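Long-range contact in tRNA (guanosine(18)-2'-O)-methyltransferase (Aquifex aeolicus, PDB 1ZJR), which transfers a methyl group from S-adenosyl-L-methionine to the ribose 2'-oxygen of guanosine 18 in a subset of tRNAs: residues Leu90-Thr103 with Val115-Asn127. Numbering follows the deposited sequence.
With GOL (glycerol), chain C.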
# COMPACT_ATOMS: atom_id res chain seq x y z
N LEU A 90 12.37 -5.21 1.36
CA LEU A 90 12.43 -3.79 1.67
C LEU A 90 13.81 -3.21 1.34
O LEU A 90 13.92 -2.05 0.96
CB LEU A 90 12.09 -3.57 3.14
CG LEU A 90 10.65 -3.94 3.52
CD1 LEU A 90 10.46 -3.83 5.02
CD2 LEU A 90 9.67 -3.02 2.78
N LEU A 91 14.85 -4.03 1.49
CA LEU A 91 16.20 -3.57 1.19
C LEU A 91 16.34 -3.32 -0.31
O LEU A 91 17.07 -2.43 -0.73
CB LEU A 91 17.24 -4.61 1.63
CG LEU A 91 17.42 -4.75 3.14
CD1 LEU A 91 18.35 -5.92 3.45
CD2 LEU A 91 17.97 -3.46 3.70
N GLU A 92 15.63 -4.12 -1.10
CA GLU A 92 15.65 -3.97 -2.55
C GLU A 92 15.11 -2.60 -2.92
O GLU A 92 15.66 -1.93 -3.80
CB GLU A 92 14.80 -5.06 -3.21
CG GLU A 92 15.55 -6.37 -3.41
CD GLU A 92 14.62 -7.53 -3.72
OE1 GLU A 92 13.66 -7.34 -4.50
OE2 GLU A 92 14.87 -8.63 -3.20
N PHE A 93 14.04 -2.18 -2.26
CA PHE A 93 13.46 -0.88 -2.53
C PHE A 93 14.35 0.23 -1.99
O PHE A 93 14.55 1.25 -2.64
CB PHE A 93 12.07 -0.74 -1.90
CG PHE A 93 10.98 -1.42 -2.67
CD1 PHE A 93 10.44 -2.63 -2.22
CD2 PHE A 93 10.47 -0.86 -3.84
CE1 PHE A 93 9.42 -3.27 -2.92
CE2 PHE A 93 9.45 -1.49 -4.55
CZ PHE A 93 8.92 -2.70 -4.09
N LYS A 94 14.90 0.01 -0.80
CA LYS A 94 15.76 1.01 -0.18
C LYS A 94 16.96 1.31 -1.08
O LYS A 94 17.27 2.47 -1.34
CB LYS A 94 16.22 0.52 1.19
CG LYS A 94 16.79 1.62 2.08
CD LYS A 94 17.05 1.09 3.49
CE LYS A 94 17.53 2.19 4.41
NZ LYS A 94 17.86 1.67 5.76
N ASN A 95 17.62 0.26 -1.55
CA ASN A 95 18.78 0.43 -2.42
C ASN A 95 18.39 1.09 -3.74
O ASN A 95 19.25 1.61 -4.45
CB ASN A 95 19.45 -0.92 -2.69
CG ASN A 95 20.00 -1.55 -1.42
OD1 ASN A 95 20.56 -0.87 -0.57
ND2 ASN A 95 19.85 -2.87 -1.31
N ARG A 96 17.10 1.07 -4.06
CA ARG A 96 16.60 1.69 -5.29
C ARG A 96 16.20 3.14 -5.06
O ARG A 96 15.66 3.79 -5.96
CB ARG A 96 15.39 0.92 -5.83
CG ARG A 96 15.71 -0.35 -6.60
CD ARG A 96 14.43 -1.00 -7.09
NE ARG A 96 13.64 -0.08 -7.92
CZ ARG A 96 12.36 -0.26 -8.23
NH1 ARG A 96 11.71 -1.32 -7.78
NH2 ARG A 96 11.73 0.63 -8.98
N GLY A 97 16.45 3.65 -3.86
CA GLY A 97 16.11 5.04 -3.57
C GLY A 97 14.80 5.28 -2.85
O GLY A 97 14.39 6.43 -2.67
N PHE A 98 14.12 4.21 -2.44
CA PHE A 98 12.85 4.36 -1.73
C PHE A 98 13.08 4.54 -0.24
O PHE A 98 13.90 3.84 0.35
CB PHE A 98 11.98 3.12 -1.94
CG PHE A 98 11.33 3.03 -3.29
CD1 PHE A 98 9.96 3.21 -3.43
CD2 PHE A 98 12.09 2.73 -4.42
CE1 PHE A 98 9.34 3.09 -4.68
CE2 PHE A 98 11.48 2.61 -5.67
CZ PHE A 98 10.11 2.79 -5.80
N GLN A 99 12.37 5.48 0.38
CA GLN A 99 12.50 5.66 1.82
C GLN A 99 11.54 4.66 2.44
O GLN A 99 10.41 4.50 1.97
CB GLN A 99 12.12 7.08 2.25
CG GLN A 99 10.66 7.45 2.05
CD GLN A 99 10.29 8.79 2.69
OE1 GLN A 99 9.22 9.34 2.44
NE2 GLN A 99 11.18 9.31 3.53
N ILE A 100 12.00 3.97 3.48
CA ILE A 100 11.17 2.99 4.16
C ILE A 100 10.56 3.65 5.40
O ILE A 100 11.27 4.02 6.33
CB ILE A 100 12.00 1.76 4.59
CG1 ILE A 100 12.82 1.26 3.39
CG2 ILE A 100 11.08 0.67 5.12
CD1 ILE A 100 11.99 0.87 2.18
N VAL A 101 9.24 3.79 5.38
CA VAL A 101 8.49 4.42 6.46
C VAL A 101 7.69 3.34 7.20
O VAL A 101 6.79 2.72 6.62
CB VAL A 101 7.53 5.49 5.88
CG1 VAL A 101 6.74 6.18 7.00
CG2 VAL A 101 8.33 6.51 5.08
N ALA A 102 8.01 3.12 8.47
CA ALA A 102 7.33 2.08 9.23
C ALA A 102 6.62 2.54 10.48
O ALA A 102 7.12 3.37 11.24
CB ALA A 102 8.33 0.99 9.59
N THR A 103 5.43 2.00 10.71
CA THR A 103 4.66 2.33 11.90
C THR A 103 5.33 1.58 13.04
O THR A 103 5.39 0.35 13.04
CB THR A 103 3.21 1.84 11.79
OG1 THR A 103 3.21 0.43 11.52
CG2 THR A 103 2.48 2.57 10.67
N VAL A 115 6.63 13.18 7.77
CA VAL A 115 7.27 12.50 6.66
C VAL A 115 6.84 13.11 5.32
O VAL A 115 5.72 13.60 5.18
CB VAL A 115 6.90 10.99 6.66
CG1 VAL A 115 7.35 10.33 5.37
CG2 VAL A 115 7.55 10.31 7.85
N ASP A 116 7.75 13.10 4.35
CA ASP A 116 7.46 13.61 3.02
C ASP A 116 7.10 12.40 2.16
O ASP A 116 7.97 11.67 1.69
CB ASP A 116 8.70 14.31 2.44
CG ASP A 116 8.49 14.80 1.02
OD1 ASP A 116 7.42 14.52 0.43
OD2 ASP A 116 9.40 15.48 0.49
N TYR A 117 5.80 12.18 1.96
CA TYR A 117 5.33 11.04 1.18
C TYR A 117 5.34 11.25 -0.33
O TYR A 117 4.95 10.35 -1.08
CB TYR A 117 3.91 10.64 1.62
CG TYR A 117 3.81 10.25 3.09
CD1 TYR A 117 3.53 11.20 4.07
CD2 TYR A 117 4.04 8.93 3.50
CE1 TYR A 117 3.49 10.86 5.42
CE2 TYR A 117 4.00 8.58 4.85
CZ TYR A 117 3.72 9.54 5.80
OH TYR A 117 3.70 9.20 7.13
N THR A 118 5.79 12.41 -0.79
CA THR A 118 5.81 12.69 -2.23
C THR A 118 7.00 12.08 -2.96
O THR A 118 7.02 12.01 -4.19
CB THR A 118 5.79 14.21 -2.52
OG1 THR A 118 7.03 14.80 -2.11
CG2 THR A 118 4.64 14.88 -1.79
N LYS A 119 8.01 11.64 -2.20
CA LYS A 119 9.18 11.01 -2.80
C LYS A 119 8.93 9.50 -2.82
O LYS A 119 8.02 9.02 -2.15
CB LYS A 119 10.43 11.30 -1.95
CG LYS A 119 10.29 10.83 -0.51
CD LYS A 119 11.59 10.96 0.27
CE LYS A 119 12.00 12.40 0.48
NZ LYS A 119 13.18 12.48 1.39
N PRO A 120 9.73 8.73 -3.59
CA PRO A 120 9.54 7.27 -3.64
C PRO A 120 9.49 6.75 -2.21
O PRO A 120 10.45 6.91 -1.44
CB PRO A 120 10.77 6.79 -4.39
CG PRO A 120 10.99 7.91 -5.38
CD PRO A 120 10.80 9.15 -4.52
N THR A 121 8.37 6.12 -1.86
CA THR A 121 8.15 5.64 -0.51
C THR A 121 7.49 4.27 -0.39
O THR A 121 6.59 3.93 -1.16
CB THR A 121 7.24 6.61 0.27
OG1 THR A 121 7.84 7.91 0.30
CG2 THR A 121 6.99 6.12 1.70
N VAL A 122 7.94 3.49 0.59
CA VAL A 122 7.32 2.20 0.87
C VAL A 122 6.77 2.37 2.29
O VAL A 122 7.55 2.53 3.23
CB VAL A 122 8.33 1.02 0.88
CG1 VAL A 122 7.60 -0.25 1.34
CG2 VAL A 122 8.91 0.78 -0.51
N LEU A 123 5.45 2.37 2.43
CA LEU A 123 4.83 2.49 3.75
C LEU A 123 4.62 1.09 4.30
O LEU A 123 3.92 0.28 3.69
CB LEU A 123 3.46 3.19 3.64
CG LEU A 123 2.63 3.14 4.93
CD1 LEU A 123 3.33 3.93 6.02
CD2 LEU A 123 1.23 3.69 4.68
N VAL A 124 5.22 0.80 5.46
CA VAL A 124 5.06 -0.52 6.06
C VAL A 124 4.16 -0.44 7.28
O VAL A 124 4.42 0.33 8.21
CB VAL A 124 6.43 -1.11 6.51
CG1 VAL A 124 6.27 -2.59 6.87
CG2 VAL A 124 7.46 -0.94 5.40
N VAL A 125 3.09 -1.24 7.28
CA VAL A 125 2.14 -1.27 8.38
C VAL A 125 2.04 -2.72 8.84
O VAL A 125 2.49 -3.62 8.13
CB VAL A 125 0.73 -0.80 7.94
CG1 VAL A 125 0.79 0.64 7.44
CG2 VAL A 125 0.20 -1.72 6.85
N GLY A 126 1.45 -2.97 10.00
CA GLY A 126 1.35 -4.35 10.43
C GLY A 126 0.68 -4.57 11.76
O GLY A 126 0.29 -3.61 12.43
N ASN A 127 0.55 -5.84 12.14
CA ASN A 127 -0.07 -6.21 13.40
C ASN A 127 0.88 -6.88 14.38
O ASN A 127 0.45 -7.72 15.17
CB ASN A 127 -1.26 -7.15 13.18
CG ASN A 127 -2.53 -6.41 12.86
OD1 ASN A 127 -2.94 -5.50 13.59
ND2 ASN A 127 -3.19 -6.82 11.79
C1 GOL C . -0.36 0.35 11.91
O1 GOL C . 0.64 -0.51 11.37
C2 GOL C . -0.65 -0.14 13.36
O2 GOL C . -1.14 -1.50 13.31
C3 GOL C . -1.74 0.75 14.01
O3 GOL C . -2.01 0.38 15.37
O HOH W 1 12.86 8.38 -1.74
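Val122 packs beside Ile100 and against Leu90 and Phe93 of helix 86-95. Its CB meets Ile100 CD1 at 3.9 Å; CG1, anti to the backbone N (chi1 173°), reaches Leu90 CD2 at 3.7 Å, while CG2 sits over a face of the Phe93 ring, 4.2 Å from its centroid, in a CH-pi contact. The Phe98 ring is sandwiched, with Phe93 CD2 over the centre of one face and Pro120 CB against the other, 3.9 Å from the centroid. Strands 99-103 and 121-126 are parallel neighbours deep in the sheet of this knotted methyltransferase of the SPOUT superfamily, flanked by strands 142-145 and 26-31. Four backbone hydrogen bonds join them and a fifth runs from Gln99 N to Pro120 O, just ahead of the second strand; the straightest is Val124 N to Val101 O (2.7 Å, 177°). On the face opposite Val122, Gln99 extends beyond CG, its CG lying 3.4 Å from Thr121 OG1 and its amide packed against the Lys119 methylenes, near Asp116 O. Cutting Gln99 back to an alanine would probably open a gap beside Lys119 and take away the amide next to Thr121 OG1 and Asp116 O. At the strands' C-terminal ends a glycerol, probably from the crystallisation liquor, is hydrogen-bonded through O1 to Thr103 OG1 (2.7 Å) and Gly126 N; Thr103 is predicted to bind S-adenosyl-L-methionine, so the glycerol may mark the cofactor pocket.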